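Local coordinates for polysaccharide deacetylase (PDB 6DQ3), which removes N-acetyl groups from the linkage unit of streptococcal cell-wall rhamnopolysaccharides, as a zinc-dependent deacetylase of carbohydrate esterase family 4, at residues Glu4-Ile17 / Asn64-Asp78. Residues are numbered along the deposited sequence; the frame is centred on the assembly and turned at random.
Sequences ETPVKIPILMYHAI and NELPAKKVVWLTFDD. With ZN (zinc ion), chain D; ACT (acetate ion), chain C.
Two neighbouring parallel strands of the central sheet, Ile11-Tyr14 and Val71-Asp77, carry His15 and Asp78 to the zinc site at their C-terminal ends. Trp73 N donates to Pro10 O; proline has no N-H to offer, and its ring CD lies against Val71 O instead. Leu12 O is gripped twice: Thr75 OG1 donates to Leu12 O at 2.7 Å, and Thr75 N donates to it too; chi1 of 71° turns the hydroxyl to the neighbouring strand. Leu12 N returns a bond to Trp73 O, Tyr14 N makes a nearly straight one to Thr75 O (173°), and a weak bond from Asp77 N to Tyr14 O follows.

On one face Ile11 and Trp73 run side by side, Ile11 CD1 lying 3.7 Å from Trp73 CE3 at the indole edge, while Thr75 CG2 sits over an indole face. On the other, Leu12 CD1 meets Leu74 CD2, and Tyr14 CB rests over the Phe76 ring, 3.6 Å from its centroid; the rings are nearly parallel but slid apart, and Ile17 CD1 closes on the Phe76 edge.

Carbohydrate esterase 4 enzymes share the NodB homology fold, a distorted (beta/alpha) barrel with an Asp-His-His zinc triad at the C-terminal end of the barrel. Asp78 OD1 binds zinc at 2.1 Å beside His133 and His137, and OD2 accepts from the zinc-bound water. Acetate chelates the metal through both oxygens, and His15 NE2 donates to its O atom (2.7 Å). Asp77 OD2, its carboxylate suited to a salt bridge with Arg212, lies 3.2 Å from acetate O.

Far from the zinc, Asn64 follows helix 54-63 with positive phi, which asparagine tolerates well. Its amide offers both acceptor and donors: OD1 accepts from Val7 N at 2.8 Å, while ND2 donates to Thr5 O and Glu4 carboxylate OE2.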
ATOM      1  N   GLU A   4     -27.016   6.914  -8.052  1.00 51.54           N
ATOM      2  CA  GLU A   4     -25.727   6.659  -8.692  1.00 52.42           C
ATOM      3  C   GLU A   4     -24.944   5.590  -7.928  1.00 52.22           C
ATOM      4  O   GLU A   4     -24.627   5.760  -6.754  1.00 50.06           O
ATOM      5  CB  GLU A   4     -24.917   7.955  -8.784  1.00 55.90           C
ATOM      6  CG  GLU A   4     -23.644   7.840  -9.604  1.00 62.28           C
ATOM      7  CD  GLU A   4     -22.888   9.156  -9.703  1.00 66.01           C
ATOM      8  OE1 GLU A   4     -23.081   9.889 -10.698  1.00 68.34           O
ATOM      9  OE2 GLU A   4     -22.108   9.462  -8.777  1.00 64.21           O
ATOM     10  N   THR A   5     -24.632   4.494  -8.611  1.00 54.35           N
ATOM     11  CA  THR A   5     -23.990   3.357  -7.963  1.00 54.54           C
ATOM     12  C   THR A   5     -22.694   3.781  -7.275  1.00 50.05           C
ATOM     13  O   THR A   5     -21.881   4.497  -7.882  1.00 46.16           O
ATOM     14  CB  THR A   5     -23.696   2.267  -8.995  1.00 58.64           C
ATOM     15  OG1 THR A   5     -24.905   1.900  -9.670  1.00 60.79           O
ATOM     16  CG2 THR A   5     -23.087   1.042  -8.333  1.00 58.36           C
ATOM     17  N   PRO A   6     -22.458   3.364  -6.029  1.00 43.53           N
ATOM     18  CA  PRO A   6     -21.167   3.656  -5.391  1.00 41.64           C
ATOM     19  C   PRO A   6     -20.015   3.028  -6.163  1.00 37.56           C
ATOM     20  O   PRO A   6     -20.086   1.872  -6.588  1.00 36.69           O
ATOM     21  CB  PRO A   6     -21.307   3.037  -3.992  1.00 43.21           C
ATOM     22  CG  PRO A   6     -22.781   2.956  -3.750  1.00 48.59           C
ATOM     23  CD  PRO A   6     -23.394   2.692  -5.106  1.00 49.97           C
ATOM     24  N   VAL A   7     -18.939   3.797  -6.335  1.00 38.35           N
ATOM     25  CA  VAL A   7     -17.803   3.289  -7.093  1.00 32.66           C
ATOM     26  C   VAL A   7     -17.051   2.262  -6.254  1.00 35.60           C
ATOM     27  O   VAL A   7     -17.068   2.293  -5.016  1.00 30.98           O
ATOM     28  CB  VAL A   7     -16.857   4.423  -7.539  1.00 31.36           C
ATOM     29  CG1 VAL A   7     -17.563   5.365  -8.499  1.00 39.68           C
ATOM     30  CG2 VAL A   7     -16.300   5.156  -6.328  1.00 33.43           C
ATOM     31  N   LYS A   8     -16.368   1.346  -6.940  1.00 32.71           N
ATOM     32  CA  LYS A   8     -15.523   0.347  -6.307  1.00 35.48           C
ATOM     33  C   LYS A   8     -14.117   0.442  -6.887  1.00 30.07           C
ATOM     34  O   LYS A   8     -13.930   0.805  -8.054  1.00 31.16           O
ATOM     35  CB  LYS A   8     -16.100  -1.056  -6.503  1.00 38.05           C
ATOM     36  CG  LYS A   8     -17.362  -1.317  -5.681  1.00 41.41           C
ATOM     37  CD  LYS A   8     -18.045  -2.606  -6.111  1.00 44.42           C
ATOM     38  CE  LYS A   8     -19.277  -2.889  -5.260  1.00 51.57           C
ATOM     39  NZ  LYS A   8     -20.007  -4.083  -5.757  1.00 58.21           N
ATOM     40  N   ILE A   9     -13.131   0.144  -6.051  1.00 33.66           N
ATOM     41  CA  ILE A   9     -11.726   0.261  -6.426  1.00 32.55           C
ATOM     42  C   ILE A   9     -10.971  -0.949  -5.889  1.00 30.16           C
ATOM     43  O   ILE A   9     -10.943  -1.162  -4.668  1.00 27.94           O
ATOM     44  CB  ILE A   9     -11.108   1.559  -5.886  1.00 34.86           C
ATOM     45  CG1 ILE A   9     -11.774   2.787  -6.508  1.00 35.79           C
ATOM     46  CG2 ILE A   9      -9.605   1.587  -6.143  1.00 37.18           C
ATOM     47  CD1 ILE A   9     -11.281   4.104  -5.933  1.00 35.21           C
ATOM     48  N   PRO A  10     -10.353  -1.764  -6.747  1.00 27.98           N
ATOM     49  CA  PRO A  10      -9.473  -2.824  -6.238  1.00 27.90           C
ATOM     50  C   PRO A  10      -8.178  -2.233  -5.699  1.00 27.09           C
ATOM     51  O   PRO A  10      -7.483  -1.485  -6.391  1.00 28.78           O
ATOM     52  CB  PRO A  10      -9.226  -3.713  -7.465  1.00 28.92           C
ATOM     53  CG  PRO A  10      -9.411  -2.792  -8.637  1.00 28.58           C
ATOM     54  CD  PRO A  10     -10.465  -1.781  -8.219  1.00 28.48           C
ATOM     55  N   ILE A  11      -7.872  -2.558  -4.452  1.00 27.10           N
ATOM     56  CA  ILE A  11      -6.661  -2.102  -3.783  1.00 27.65           C
ATOM     57  C   ILE A  11      -5.815  -3.344  -3.539  1.00 27.14           C
ATOM     58  O   ILE A  11      -6.082  -4.113  -2.611  1.00 27.38           O
ATOM     59  CB  ILE A  11      -6.962  -1.373  -2.472  1.00 33.45           C
ATOM     60  CG1 ILE A  11      -7.892  -0.179  -2.697  1.00 30.20           C
ATOM     61  CG2 ILE A  11      -5.663  -0.913  -1.816  1.00 30.28           C
ATOM     62  CD1 ILE A  11      -8.391   0.419  -1.398  1.00 32.76           C
ATOM     63  N   LEU A  12      -4.800  -3.551  -4.372  1.00 30.45           N
ATOM     64  CA  LEU A  12      -3.981  -4.746  -4.270  1.00 30.55           C
ATOM     65  C   LEU A  12      -2.960  -4.588  -3.154  1.00 28.91           C
ATOM     66  O   LEU A  12      -2.330  -3.536  -3.010  1.00 28.29           O
ATOM     67  CB  LEU A  12      -3.275  -5.026  -5.596  1.00 30.55           C
ATOM     68  CG  LEU A  12      -4.189  -5.150  -6.819  1.00 33.00           C
ATOM     69  CD1 LEU A  12      -3.369  -5.581  -8.039  1.00 34.08           C
ATOM     70  CD2 LEU A  12      -5.340  -6.103  -6.571  1.00 32.05           C
ATOM     71  N   MET A  13      -2.810  -5.640  -2.358  1.00 27.15           N
ATOM     72  CA  MET A  13      -1.869  -5.654  -1.247  1.00 27.48           C
ATOM     73  C   MET A  13      -0.746  -6.631  -1.569  1.00 30.46           C
ATOM     74  O   MET A  13      -0.938  -7.851  -1.512  1.00 28.11           O
ATOM     75  CB  MET A  13      -2.552  -6.036   0.064  1.00 32.18           C
ATOM     76  CG  MET A  13      -1.570  -6.183   1.224  1.00 34.23           C
ATOM     77  SD  MET A  13      -2.351  -6.538   2.807  1.00 36.94           S
ATOM     78  CE  MET A  13      -3.264  -8.024   2.419  1.00 40.37           C
ATOM     79  N   TYR A  14       0.418  -6.081  -1.896  1.00 28.42           N
ATOM     80  CA  TYR A  14       1.663  -6.813  -2.081  1.00 32.32           C
ATOM     81  C   TYR A  14       2.528  -6.685  -0.831  1.00 33.68           C
ATOM     82  O   TYR A  14       2.391  -5.745  -0.048  1.00 30.27           O
ATOM     83  CB  TYR A  14       2.455  -6.264  -3.277  1.00 28.28           C
ATOM     84  CG  TYR A  14       1.887  -6.548  -4.644  1.00 30.57           C
ATOM     85  CD1 TYR A  14       1.002  -5.667  -5.241  1.00 27.40           C
ATOM     86  CD2 TYR A  14       2.256  -7.684  -5.350  1.00 29.67           C
ATOM     87  CE1 TYR A  14       0.481  -5.916  -6.494  1.00 29.48           C
ATOM     88  CE2 TYR A  14       1.746  -7.942  -6.603  1.00 30.82           C
ATOM     89  CZ  TYR A  14       0.857  -7.056  -7.171  1.00 31.95           C
ATOM     90  OH  TYR A  14       0.347  -7.310  -8.419  1.00 32.82           O
ATOM     91  N   HIS A  15       3.450  -7.632  -0.664  1.00 31.25           N
ATOM     92  CA  HIS A  15       4.482  -7.516   0.357  1.00 31.76           C
ATOM     93  C   HIS A  15       5.819  -7.797  -0.319  1.00 32.39           C
ATOM     94  O   HIS A  15       6.374  -6.916  -0.987  1.00 32.70           O
ATOM     95  CB  HIS A  15       4.199  -8.450   1.531  1.00 33.88           C
ATOM     96  CG  HIS A  15       3.225  -7.876   2.516  1.00 36.15           C
ATOM     97  ND1 HIS A  15       1.866  -7.846   2.286  1.00 39.64           N
ATOM     98  CD2 HIS A  15       3.416  -7.285   3.720  1.00 42.56           C
ATOM     99  CE1 HIS A  15       1.259  -7.277   3.314  1.00 40.86           C
ATOM    100  NE2 HIS A  15       2.176  -6.931   4.200  1.00 42.06           N
ATOM    101  N   ALA A  16       6.310  -9.024  -0.206  1.00 33.98           N
ATOM    102  CA  ALA A  16       7.618  -9.365  -0.756  1.00 28.82           C
ATOM    103  C   ALA A  16       7.538  -9.713  -2.235  1.00 32.36           C
ATOM    104  O   ALA A  16       6.665 -10.474  -2.661  1.00 31.29           O
ATOM    105  CB  ALA A  16       8.223 -10.540   0.006  1.00 31.28           C
ATOM    106  N   ILE A  17       8.468  -9.170  -3.018  1.00 34.70           N
ATOM    107  CA  ILE A  17       8.636  -9.556  -4.415  1.00 30.02           C
ATOM    108  C   ILE A  17      10.131  -9.718  -4.655  1.00 32.53           C
ATOM    109  O   ILE A  17      10.858  -8.723  -4.760  1.00 29.80           O
ATOM    110  CB  ILE A  17       8.042  -8.538  -5.401  1.00 32.35           C
ATOM    111  CG1 ILE A  17       6.562  -8.321  -5.075  1.00 35.82           C
ATOM    112  CG2 ILE A  17       8.208  -9.028  -6.828  1.00 35.52           C
ATOM    113  CD1 ILE A  17       5.842  -7.360  -6.002  1.00 35.60           C
ATOM    114  N   ASN A  64     -17.315  10.006  -5.695  1.00 31.52           N
ATOM    115  CA  ASN A  64     -17.989   8.880  -6.342  1.00 34.12           C
ATOM    116  C   ASN A  64     -17.872   8.944  -7.863  1.00 35.39           C
ATOM    117  O   ASN A  64     -18.866   8.878  -8.591  1.00 40.08           O
ATOM    118  CB  ASN A  64     -19.457   8.799  -5.922  1.00 32.92           C
ATOM    119  CG  ASN A  64     -20.031   7.414  -6.105  1.00 33.87           C
ATOM    120  OD1 ASN A  64     -19.477   6.434  -5.601  1.00 34.83           O
ATOM    121  ND2 ASN A  64     -21.129   7.315  -6.846  1.00 40.92           N
ATOM    122  N   GLU A  65     -16.637   9.045  -8.346  1.00 33.55           N
ATOM    123  CA  GLU A  65     -16.375   9.049  -9.778  1.00 31.95           C
ATOM    124  C   GLU A  65     -14.965   8.527 -10.021  1.00 34.36           C
ATOM    125  O   GLU A  65     -14.032   8.871  -9.291  1.00 29.16           O
ATOM    126  CB  GLU A  65     -16.553  10.449 -10.379  1.00 34.78           C
ATOM    127  CG  GLU A  65     -15.772  11.561  -9.692  1.00 40.16           C
ATOM    128  CD  GLU A  65     -16.204  12.948 -10.141  1.00 43.75           C
ATOM    129  OE1 GLU A  65     -17.162  13.054 -10.940  1.00 45.08           O
ATOM    130  OE2 GLU A  65     -15.590  13.938  -9.689  1.00 42.69           O
ATOM    131  N   LEU A  66     -14.824   7.687 -11.029  1.00 32.57           N
ATOM    132  CA  LEU A  66     -13.508   7.130 -11.316  1.00 36.38           C
ATOM    133  C   LEU A  66     -12.852   7.871 -12.478  1.00 37.90           C
ATOM    134  O   LEU A  66     -13.534   8.325 -13.402  1.00 34.72           O
ATOM    135  CB  LEU A  66     -13.602   5.640 -11.659  1.00 32.33           C
ATOM    136  CG  LEU A  66     -14.208   4.739 -10.588  1.00 30.38           C
ATOM    137  CD1 LEU A  66     -14.268   3.285 -11.065  1.00 30.36           C
ATOM    138  CD2 LEU A  66     -13.445   4.809  -9.274  1.00 30.32           C
ATOM    139  N   PRO A  67     -11.524   8.035 -12.459  1.00 38.04           N
ATOM    140  CA  PRO A  67     -10.857   8.713 -13.581  1.00 37.17           C
ATOM    141  C   PRO A  67     -10.759   7.872 -14.844  1.00 37.34           C
ATOM    142  O   PRO A  67     -10.354   8.399 -15.889  1.00 38.43           O
ATOM    143  CB  PRO A  67      -9.462   9.030 -13.017  1.00 40.29           C
ATOM    144  CG  PRO A  67      -9.218   7.961 -12.001  1.00 39.79           C
ATOM    145  CD  PRO A  67     -10.578   7.668 -11.386  1.00 37.36           C
ATOM    146  N   ALA A  68     -11.124   6.595 -14.784  1.00 36.17           N
ATOM    147  CA  ALA A  68     -11.102   5.715 -15.944  1.00 37.82           C
ATOM    148  C   ALA A  68     -12.085   4.583 -15.685  1.00 39.68           C
ATOM    149  O   ALA A  68     -12.579   4.412 -14.568  1.00 38.91           O
ATOM    150  CB  ALA A  68      -9.695   5.173 -16.211  1.00 41.25           C
ATOM    151  N   LYS A  69     -12.367   3.806 -16.731  1.00 37.49           N
ATOM    152  CA  LYS A  69     -13.247   2.656 -16.558  1.00 39.21           C
ATOM    153  C   LYS A  69     -12.608   1.612 -15.651  1.00 36.82           C
ATOM    154  O   LYS A  69     -13.281   1.037 -14.788  1.00 41.04           O
ATOM    155  CB  LYS A  69     -13.609   2.050 -17.914  1.00 44.49           C
ATOM    156  CG  LYS A  69     -14.607   2.879 -18.717  1.00 55.92           C
ATOM    157  CD  LYS A  69     -14.872   2.255 -20.079  1.00 65.72           C
ATOM    158  CE  LYS A  69     -15.716   3.166 -20.964  1.00 68.95           C
ATOM    159  NZ  LYS A  69     -15.889   2.597 -22.331  1.00 73.45           N
ATOM    160  N   LYS A  70     -11.310   1.361 -15.815  1.00 31.55           N
ATOM    161  CA  LYS A  70     -10.593   0.392 -14.994  1.00 30.60           C
ATOM    162  C   LYS A  70      -9.508   1.108 -14.203  1.00 31.51           C
ATOM    163  O   LYS A  70      -8.645   1.775 -14.782  1.00 30.83           O
ATOM    164  CB  LYS A  70     -10.001  -0.720 -15.858  1.00 34.67           C
ATOM    165  CG  LYS A  70     -11.028  -1.342 -16.783  1.00 38.45           C
ATOM    166  CD  LYS A  70     -10.548  -2.660 -17.339  1.00 46.94           C
ATOM    167  CE  LYS A  70     -11.435  -3.114 -18.479  1.00 51.70           C
ATOM    168  NZ  LYS A  70     -10.657  -3.925 -19.451  1.00 53.22           N
ATOM    169  N   VAL A  71      -9.563   0.977 -12.877  1.00 32.38           N
ATOM    170  CA  VAL A  71      -8.620   1.635 -11.986  1.00 30.40           C
ATOM    171  C   VAL A  71      -8.154   0.629 -10.944  1.00 29.73           C
ATOM    172  O   VAL A  71      -8.841  -0.344 -10.624  1.00 28.38           O
ATOM    173  CB  VAL A  71      -9.222   2.875 -11.281  1.00 30.82           C
ATOM    174  CG1 VAL A  71      -9.797   3.847 -12.292  1.00 33.99           C
ATOM    175  CG2 VAL A  71     -10.271   2.446 -10.261  1.00 32.29           C
ATOM    176  N   VAL A  72      -6.970   0.890 -10.395  1.00 29.09           N
ATOM    177  CA  VAL A  72      -6.402   0.038  -9.362  1.00 27.32           C
ATOM    178  C   VAL A  72      -5.457   0.876  -8.515  1.00 24.77           C
ATOM    179  O   VAL A  72      -4.799   1.794  -9.010  1.00 30.18           O
ATOM    180  CB  VAL A  72      -5.668  -1.183  -9.967  1.00 28.23           C
ATOM    181  CG1 VAL A  72      -4.541  -0.725 -10.884  1.00 28.16           C
ATOM    182  CG2 VAL A  72      -5.147  -2.071  -8.854  1.00 28.43           C
ATOM    183  N   TRP A  73      -5.400   0.554  -7.225  1.00 24.23           N
ATOM    184  CA  TRP A  73      -4.445   1.147  -6.297  1.00 26.83           C
ATOM    185  C   TRP A  73      -3.486   0.043  -5.870  1.00 24.52           C
ATOM    186  O   TRP A  73      -3.869  -0.868  -5.130  1.00 25.12           O
ATOM    187  CB  TRP A  73      -5.156   1.762  -5.095  1.00 29.35           C
ATOM    188  CG  TRP A  73      -4.247   2.526  -4.179  1.00 26.16           C
ATOM    189  CD1 TRP A  73      -2.969   2.948  -4.442  1.00 27.94           C
ATOM    190  CD2 TRP A  73      -4.539   2.945  -2.843  1.00 28.18           C
ATOM    191  NE1 TRP A  73      -2.459   3.615  -3.354  1.00 28.80           N
ATOM    192  CE2 TRP A  73      -3.403   3.625  -2.359  1.00 23.63           C
ATOM    193  CE3 TRP A  73      -5.654   2.817  -2.009  1.00 25.81           C
ATOM    194  CZ2 TRP A  73      -3.352   4.172  -1.079  1.00 25.78           C
ATOM    195  CZ3 TRP A  73      -5.599   3.361  -0.742  1.00 26.79           C
ATOM    196  CH2 TRP A  73      -4.458   4.029  -0.291  1.00 25.16           C
ATOM    197  N   LEU A  74      -2.247   0.119  -6.351  1.00 28.01           N
ATOM    198  CA  LEU A  74      -1.214  -0.845  -5.998  1.00 23.59           C
ATOM    199  C   LEU A  74      -0.554  -0.400  -4.701  1.00 23.63           C
ATOM    200  O   LEU A  74       0.036   0.687  -4.647  1.00 27.44           O
ATOM    201  CB  LEU A  74      -0.162  -0.956  -7.102  1.00 30.74           C
ATOM    202  CG  LEU A  74      -0.586  -1.259  -8.537  1.00 27.88           C
ATOM    203  CD1 LEU A  74       0.661  -1.334  -9.421  1.00 26.93           C
ATOM    204  CD2 LEU A  74      -1.386  -2.530  -8.597  1.00 30.73           C
ATOM    205  N   THR A  75      -0.643  -1.234  -3.662  1.00 25.65           N
ATOM    206  CA  THR A  75      -0.055  -0.915  -2.367  1.00 27.24           C
ATOM    207  C   THR A  75       0.913  -2.001  -1.919  1.00 29.07           C
ATOM    208  O   THR A  75       0.681  -3.194  -2.142  1.00 26.93           O
ATOM    209  CB  THR A  75      -1.129  -0.714  -1.277  1.00 27.74           C
ATOM    210  OG1 THR A  75      -1.749  -1.962  -0.938  1.00 28.14           O
ATOM    211  CG2 THR A  75      -2.196   0.271  -1.745  1.00 26.70           C
ATOM    212  N   PHE A  76       1.992  -1.566  -1.269  1.00 30.47           N
ATOM    213  CA  PHE A  76       3.033  -2.433  -0.729  1.00 31.85           C
ATOM    214  C   PHE A  76       3.275  -2.026   0.717  1.00 29.73           C
ATOM    215  O   PHE A  76       3.530  -0.850   0.990  1.00 34.39           O
ATOM    216  CB  PHE A  76       4.352  -2.295  -1.507  1.00 31.48           C
ATOM    217  CG  PHE A  76       4.316  -2.853  -2.904  1.00 31.27           C
ATOM    218  CD1 PHE A  76       3.565  -2.244  -3.891  1.00 34.80           C
ATOM    219  CD2 PHE A  76       5.065  -3.973  -3.232  1.00 38.31           C
ATOM    220  CE1 PHE A  76       3.544  -2.755  -5.176  1.00 37.62           C
ATOM    221  CE2 PHE A  76       5.045  -4.486  -4.513  1.00 36.43           C
ATOM    222  CZ  PHE A  76       4.284  -3.877  -5.483  1.00 31.23           C
ATOM    223  N   ASP A  77       3.243  -2.985   1.635  1.00 29.66           N
ATOM    224  CA  ASP A  77       3.498  -2.683   3.035  1.00 25.80           C
ATOM    225  C   ASP A  77       4.943  -2.989   3.425  1.00 27.93           C
ATOM    226  O   ASP A  77       5.634  -3.784   2.777  1.00 30.06           O
ATOM    227  CB  ASP A  77       2.551  -3.470   3.954  1.00 31.02           C
ATOM    228  CG  ASP A  77       1.087  -3.204   3.663  1.00 30.54           C
ATOM    229  OD1 ASP A  77       0.767  -2.140   3.098  1.00 31.64           O
ATOM    230  OD2 ASP A  77       0.250  -4.062   4.012  1.00 34.03           O
ATOM    231  N   ASP A  78       5.390  -2.305   4.490  1.00 29.15           N
ATOM    232  CA  ASP A  78       6.578  -2.629   5.285  1.00 26.71           C
ATOM    233  C   ASP A  78       7.876  -2.061   4.721  1.00 27.10           C
ATOM    234  O   ASP A  78       8.959  -2.326   5.260  1.00 28.33           O
ATOM    235  CB  ASP A  78       6.700  -4.151   5.447  1.00 28.91           C
ATOM    236  CG  ASP A  78       5.604  -4.747   6.308  1.00 36.93           C
ATOM    237  OD1 ASP A  78       4.877  -3.970   6.946  1.00 31.66           O
ATOM    238  OD2 ASP A  78       5.449  -5.987   6.333  1.00 32.22           O
TER
HETATM  239 ZN    ZN D 402       3.229  -4.326   8.129  1.00 33.15          ZN
HETATM  240  C   ACT C 401       0.971  -5.297   7.323  1.00 29.91           C
HETATM  241  O   ACT C 401       1.856  -5.399   6.451  1.00 30.40           O
HETATM  242  OXT ACT C 401       1.154  -5.062   8.533  1.00 30.72           O
HETATM  243  CH3 ACT C 401      -0.392  -5.453   6.870  1.00 28.82           C
HETATM  244  O   HOH W   1       3.851  -6.617   8.329  1.00 30.86           O